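Local coordinates for uncharacterized protein (PDB 1IHN) that is of unknown function but belongs to the DUF498/DUF598 family and adopts a small layered α/β fold, at residues V12-G16 with D28-T32; E53-L57 with V105-I109; T88-I92 with I108-T112. One frame throughout, in Å; residues are numbered along the deposited sequence.

Contact 1 (V12-G16 with D28-T32); sequences VTYRG and DGSVT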
# COMPACT_ATOMS: atom_id res chain seq x y z
N VAL A 12 -1.28 -0.39 11.16
CA VAL A 12 -0.35 0.66 10.75
C VAL A 12 -1.00 1.98 11.13
O VAL A 12 -2.23 2.07 11.22
CB VAL A 12 -0.08 0.65 9.22
CG1 VAL A 12 0.76 -0.55 8.84
CG2 VAL A 12 -1.39 0.66 8.44
N THR A 13 -0.18 2.99 11.37
CA THR A 13 -0.68 4.31 11.74
C THR A 13 -0.22 5.32 10.70
O THR A 13 0.98 5.46 10.45
CB THR A 13 -0.20 4.73 13.14
OG1 THR A 13 -0.71 3.82 14.12
CG2 THR A 13 -0.67 6.14 13.46
N TYR A 14 -1.17 6.03 10.11
CA TYR A 14 -0.86 7.02 9.10
C TYR A 14 -1.56 8.33 9.45
O TYR A 14 -2.77 8.35 9.65
CB TYR A 14 -1.34 6.53 7.73
CG TYR A 14 -1.06 7.51 6.61
CD1 TYR A 14 0.24 7.73 6.15
CD2 TYR A 14 -2.09 8.24 6.02
CE1 TYR A 14 0.51 8.63 5.13
CE2 TYR A 14 -1.84 9.14 4.99
CZ TYR A 14 -0.54 9.34 4.55
OH TYR A 14 -0.29 10.22 3.52
N ARG A 15 -0.78 9.40 9.52
CA ARG A 15 -1.31 10.72 9.86
C ARG A 15 -2.08 10.72 11.18
O ARG A 15 -3.14 11.32 11.30
CB ARG A 15 -2.19 11.25 8.73
CG ARG A 15 -1.42 11.44 7.43
CD ARG A 15 -2.28 12.08 6.35
NE ARG A 15 -2.56 13.48 6.62
CZ ARG A 15 -3.30 14.27 5.85
NH1 ARG A 15 -3.85 13.79 4.74
NH2 ARG A 15 -3.47 15.54 6.18
N GLY A 16 -1.53 10.02 12.16
CA GLY A 16 -2.14 9.97 13.48
C GLY A 16 -3.30 9.02 13.66
O GLY A 16 -3.84 8.92 14.76
N ASP A 28 -2.50 12.62 -2.44
CA ASP A 28 -2.85 13.78 -1.63
C ASP A 28 -2.95 13.54 -0.12
O ASP A 28 -3.30 14.44 0.64
CB ASP A 28 -4.17 14.38 -2.13
CG ASP A 28 -5.31 13.38 -2.07
OD1 ASP A 28 -5.13 12.29 -1.49
OD2 ASP A 28 -6.39 13.70 -2.61
N GLY A 29 -2.66 12.32 0.32
CA GLY A 29 -2.72 12.03 1.75
C GLY A 29 -4.00 11.34 2.18
O GLY A 29 -4.14 10.94 3.34
N SER A 30 -4.96 11.20 1.26
CA SER A 30 -6.22 10.54 1.56
C SER A 30 -6.02 9.04 1.75
O SER A 30 -5.05 8.46 1.27
CB SER A 30 -7.23 10.77 0.43
OG SER A 30 -7.64 12.12 0.37
N VAL A 31 -6.95 8.42 2.46
CA VAL A 31 -6.90 7.00 2.72
C VAL A 31 -8.25 6.36 2.41
O VAL A 31 -9.29 6.87 2.83
CB VAL A 31 -6.59 6.70 4.20
CG1 VAL A 31 -6.71 5.20 4.45
CG2 VAL A 31 -5.21 7.20 4.57
N THR A 32 -8.23 5.26 1.67
CA THR A 32 -9.44 4.52 1.35
C THR A 32 -9.16 3.04 1.58
O THR A 32 -8.00 2.60 1.59
CB THR A 32 -9.88 4.73 -0.12
OG1 THR A 32 -8.82 4.35 -1.00
CG2 THR A 32 -10.24 6.18 -0.36
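An exposed arginine donates a hydrogen bond to a backbone carbonyl in the turn that leads into strand 31-33 of another sheet: Arg15 NH1 lies 3.2 Å from Gly29 O, with an N-H...O angle of 155°. The contact joins two β-sheets of an α/β fold without any strand pairing between them. Residues 12-14 belong to the middle strand of a small antiparallel sheet, and Arg15 and Gly16 form the tight turn to strand 17-19. Residues 28-32 run from a turn into 31-33, an outermost strand of the five-stranded mixed sheet. That turn is an Asx turn, closed by Ser30 N donating to Asp28 OD1 at 3.0 Å. Its central residue, Gly29, has phi/psi of 99/-7, where a CB would press against the preceding carbonyl oxygen and also clash with Arg15 NH1. Glycine thus serves two ends, permitting the turn and admitting the guanidinium beside it. Arg15 CA and Gly29 CA are 8.3 Å apart, Tyr14 CA and Val31 CA 8.8 Å, so side chains must span the gap. Tyr14 is the buried one: its t rotamer carries the ring across the space between the sheets, and the hydroxyl finds its hydrogen-bond partner in Tyr95 OH of helix 88-100. Gly29 O also lies at the edge of the Tyr14 ring, 3.4 Å from Tyr14 CE2, while Tyr14 CD2 packs 3.6 Å from Val31 CG2.

Contact 2 (E53-L57 with V105-I109); sequences ELEEL and VAAII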
# COMPACT_ATOMS: atom_id res chain seq x y z
N GLU A 53 -5.88 -3.31 -9.12
CA GLU A 53 -5.89 -2.62 -7.83
C GLU A 53 -5.10 -1.31 -7.88
O GLU A 53 -5.39 -0.38 -7.13
CB GLU A 53 -5.35 -3.52 -6.71
CG GLU A 53 -6.38 -4.50 -6.17
CD GLU A 53 -6.02 -5.05 -4.79
OE1 GLU A 53 -5.77 -4.25 -3.87
OE2 GLU A 53 -6.01 -6.29 -4.63
N LEU A 54 -4.11 -1.24 -8.76
CA LEU A 54 -3.27 -0.05 -8.91
C LEU A 54 -3.92 1.01 -9.81
O LEU A 54 -3.56 2.18 -9.76
CB LEU A 54 -1.92 -0.42 -9.53
CG LEU A 54 -1.00 -1.40 -8.80
CD1 LEU A 54 0.19 -1.71 -9.69
CD2 LEU A 54 -0.54 -0.81 -7.47
N GLU A 55 -4.87 0.57 -10.63
CA GLU A 55 -5.56 1.46 -11.56
C GLU A 55 -6.05 2.77 -10.94
O GLU A 55 -5.89 3.84 -11.54
CB GLU A 55 -6.72 0.72 -12.23
CG GLU A 55 -7.35 1.46 -13.41
CD GLU A 55 -8.23 0.57 -14.28
OE1 GLU A 55 -9.18 -0.04 -13.74
OE2 GLU A 55 -7.97 0.49 -15.50
N GLU A 56 -6.64 2.70 -9.75
CA GLU A 56 -7.14 3.91 -9.12
C GLU A 56 -6.01 4.87 -8.76
O GLU A 56 -6.21 6.07 -8.65
CB GLU A 56 -7.97 3.58 -7.87
CG GLU A 56 -7.20 3.07 -6.66
CD GLU A 56 -8.08 2.97 -5.41
OE1 GLU A 56 -8.69 3.99 -5.04
OE2 GLU A 56 -8.16 1.89 -4.79
N LEU A 57 -4.80 4.33 -8.58
CA LEU A 57 -3.66 5.17 -8.23
C LEU A 57 -2.99 5.79 -9.45
O LEU A 57 -2.50 6.92 -9.39
CB LEU A 57 -2.63 4.35 -7.44
CG LEU A 57 -3.09 3.88 -6.06
CD1 LEU A 57 -1.96 3.12 -5.37
CD2 LEU A 57 -3.51 5.10 -5.21
N VAL A 105 3.96 10.35 -3.82
CA VAL A 105 3.95 8.93 -3.51
C VAL A 105 2.57 8.43 -3.11
O VAL A 105 1.79 9.14 -2.49
CB VAL A 105 4.93 8.60 -2.36
CG1 VAL A 105 5.13 7.10 -2.26
CG2 VAL A 105 6.24 9.31 -2.59
N ALA A 106 2.28 7.19 -3.49
CA ALA A 106 1.02 6.54 -3.17
C ALA A 106 1.39 5.13 -2.72
O ALA A 106 2.45 4.61 -3.08
CB ALA A 106 0.13 6.50 -4.39
N ALA A 107 0.51 4.50 -1.95
CA ALA A 107 0.80 3.15 -1.48
C ALA A 107 -0.44 2.31 -1.21
O ALA A 107 -1.54 2.82 -1.03
CB ALA A 107 1.66 3.22 -0.21
N ILE A 108 -0.23 1.00 -1.23
CA ILE A 108 -1.26 0.03 -0.92
C ILE A 108 -0.56 -0.82 0.13
O ILE A 108 0.47 -1.43 -0.14
CB ILE A 108 -1.64 -0.85 -2.14
CG1 ILE A 108 -2.20 0.03 -3.26
CG2 ILE A 108 -2.65 -1.90 -1.71
CD1 ILE A 108 -2.72 -0.74 -4.47
N ILE A 109 -1.12 -0.82 1.33
CA ILE A 109 -0.55 -1.54 2.45
C ILE A 109 -1.37 -2.73 2.91
O ILE A 109 -2.59 -2.62 3.10
CB ILE A 109 -0.37 -0.60 3.66
CG1 ILE A 109 0.47 0.62 3.27
CG2 ILE A 109 0.23 -1.38 4.83
CD1 ILE A 109 1.92 0.32 2.96
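Val105 opens the strand with its side chain turned to the other face of the sheet, so the contact with helix 52-58 starts at Ala106. There the small CB sits 4.0 Å from Leu57 CD2, and the two CA atoms are only 7.0 Å apart. Ala107 again points away; its backbone O makes a looser approach, 4.4 Å from Leu57 CD1. Ile108 turns back toward the helix and has the largest share of the buried surface: its CG1 packs 3.7 Å from Leu57 CD1, while its CD1 reaches Leu54 CD2 at 3.7 Å and Glu53 O at 3.8 Å. Ile109 faces the opposite way once more. The alternation illustrates how a β-strand in a layered α/β fold supplies two cores, even residues here serving this helix. No hydrogen bond crosses the interface; the packing is apolar, with helix and strand segments running nearly antiparallel at 155° and their axes 9.6 Å apart. The buried Glu53 forms a salt bridge with Arg34 through OE1 and a hydrogen bond with Ser39 through OE2. Strand 105-109 is the central strand of the mixed sheet, between 23-25 and 64-68, and the helix spreads over all three: Leu57 also touches Val24, and Leu54 touches Ile65 and Ile67.

Contact 3 (T88-I92 with I108-T112); sequences TCEAI and IIHVT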
# COMPACT_ATOMS: atom_id res chain seq x y z
N THR A 88 5.63 -4.83 4.57
CA THR A 88 4.96 -3.63 5.07
C THR A 88 5.76 -2.70 5.99
O THR A 88 5.84 -1.50 5.72
CB THR A 88 3.63 -4.00 5.76
OG1 THR A 88 2.80 -4.69 4.81
CG2 THR A 88 2.89 -2.76 6.23
N CYS A 89 6.35 -3.23 7.05
CA CYS A 89 7.10 -2.35 7.94
C CYS A 89 8.32 -1.71 7.27
O CYS A 89 8.83 -0.70 7.74
CB CYS A 89 7.48 -3.10 9.22
SG CYS A 89 6.03 -3.51 10.27
N GLU A 90 8.77 -2.30 6.16
CA GLU A 90 9.88 -1.73 5.41
C GLU A 90 9.29 -0.77 4.37
O GLU A 90 9.92 0.21 3.97
CB GLU A 90 10.68 -2.82 4.68
CG GLU A 90 11.72 -3.51 5.54
CD GLU A 90 12.37 -4.70 4.85
OE1 GLU A 90 12.86 -4.54 3.71
OE2 GLU A 90 12.40 -5.79 5.45
N ALA A 91 8.07 -1.06 3.95
CA ALA A 91 7.38 -0.24 2.97
C ALA A 91 7.03 1.14 3.50
O ALA A 91 7.17 2.14 2.78
CB ALA A 91 6.12 -0.95 2.48
N ILE A 92 6.59 1.21 4.75
CA ILE A 92 6.21 2.50 5.34
C ILE A 92 7.41 3.41 5.55
O ILE A 92 7.28 4.63 5.50
CB ILE A 92 5.49 2.33 6.70
CG1 ILE A 92 6.41 1.67 7.72
CG2 ILE A 92 4.22 1.52 6.53
CD1 ILE A 92 5.94 1.84 9.14
N ILE A 108 -0.23 1.00 -1.23
CA ILE A 108 -1.26 0.03 -0.92
C ILE A 108 -0.56 -0.82 0.13
O ILE A 108 0.47 -1.43 -0.14
CB ILE A 108 -1.64 -0.85 -2.14
CG1 ILE A 108 -2.20 0.03 -3.26
CG2 ILE A 108 -2.65 -1.90 -1.71
CD1 ILE A 108 -2.72 -0.74 -4.47
N ILE A 109 -1.12 -0.82 1.33
CA ILE A 109 -0.55 -1.54 2.45
C ILE A 109 -1.37 -2.73 2.91
O ILE A 109 -2.59 -2.62 3.10
CB ILE A 109 -0.37 -0.60 3.66
CG1 ILE A 109 0.47 0.62 3.27
CG2 ILE A 109 0.23 -1.38 4.83
CD1 ILE A 109 1.92 0.32 2.96
N HIS A 110 -0.70 -3.86 3.09
CA HIS A 110 -1.33 -5.09 3.57
C HIS A 110 -0.85 -5.20 5.02
O HIS A 110 0.36 -5.29 5.27
CB HIS A 110 -0.85 -6.28 2.74
CG HIS A 110 -1.45 -7.59 3.15
ND1 HIS A 110 -2.81 -7.78 3.28
CD2 HIS A 110 -0.88 -8.79 3.39
CE1 HIS A 110 -3.05 -9.04 3.59
NE2 HIS A 110 -1.90 -9.68 3.67
N VAL A 111 -1.78 -5.19 5.97
CA VAL A 111 -1.41 -5.25 7.39
C VAL A 111 -1.15 -6.62 8.01
O VAL A 111 -0.64 -6.70 9.12
CB VAL A 111 -2.45 -4.52 8.26
CG1 VAL A 111 -2.40 -3.03 7.98
CG2 VAL A 111 -3.85 -5.07 7.99
N THR A 112 -1.51 -7.69 7.31
CA THR A 112 -1.29 -9.04 7.84
C THR A 112 -0.33 -9.81 6.93
O THR A 112 0.33 -9.22 6.07
CB THR A 112 -2.61 -9.83 7.94
OG1 THR A 112 -3.22 -9.92 6.65
CG2 THR A 112 -3.57 -9.15 8.90
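This is a buried helix-to-strand contact at the point where the central strand of the mixed sheet ends and the first turn of helix 88-100 begins, and it combines apolar packing with one hydrogen bond. Thr88 provides both through the two arms of its side chain. Its CG2 meets Ile109 CG2 at 3.3 Å, closer than a usual methyl contact, while its OG1 donates to His110 O at 2.6 Å, a short distance whose exact value is less certain because both atoms are crowded in the model. One helical turn on, Ala91 CB and Ile92 CG2 each lie 4.4 Å from Ile109 CD1, so the isoleucine is covered more loosely there. Beyond the strand end, the ring of His110 is hydrogen-bonded through ND1 to Asp22, which also accepts from Val111 N. The helix start is tied covalently to strand 4-8 by the Cys89-Cys7 disulfide, and Ile109 also touches Phe4 of strand 4-8 and Val12 of strand 11-14.

Contact 1 closes first along the chain; contacts 2 and 3 follow, both ending on the C-terminal stretch and sharing Ile108 and Ile109. The centres form a near-equal triangle, about 12 to 13 Å apart. Strand 105-109 is the common element of contacts 2 and 3: at Ile108 it faces helix 52-58 in contact 2, and at Ile109 its side chain reaches helix 88-100 in contact 3, so adjacent residues serve opposite faces of one sheet. Contact 1 adds the small antiparallel sheet on the latter side, where Val12 CG1 packs 4.1 Å from Ile109 CG2 and 4.0 Å from Thr88 CG2. Together they illustrate a layered α/β protein whose last strand in sequence lies at the centre of its mixed sheet.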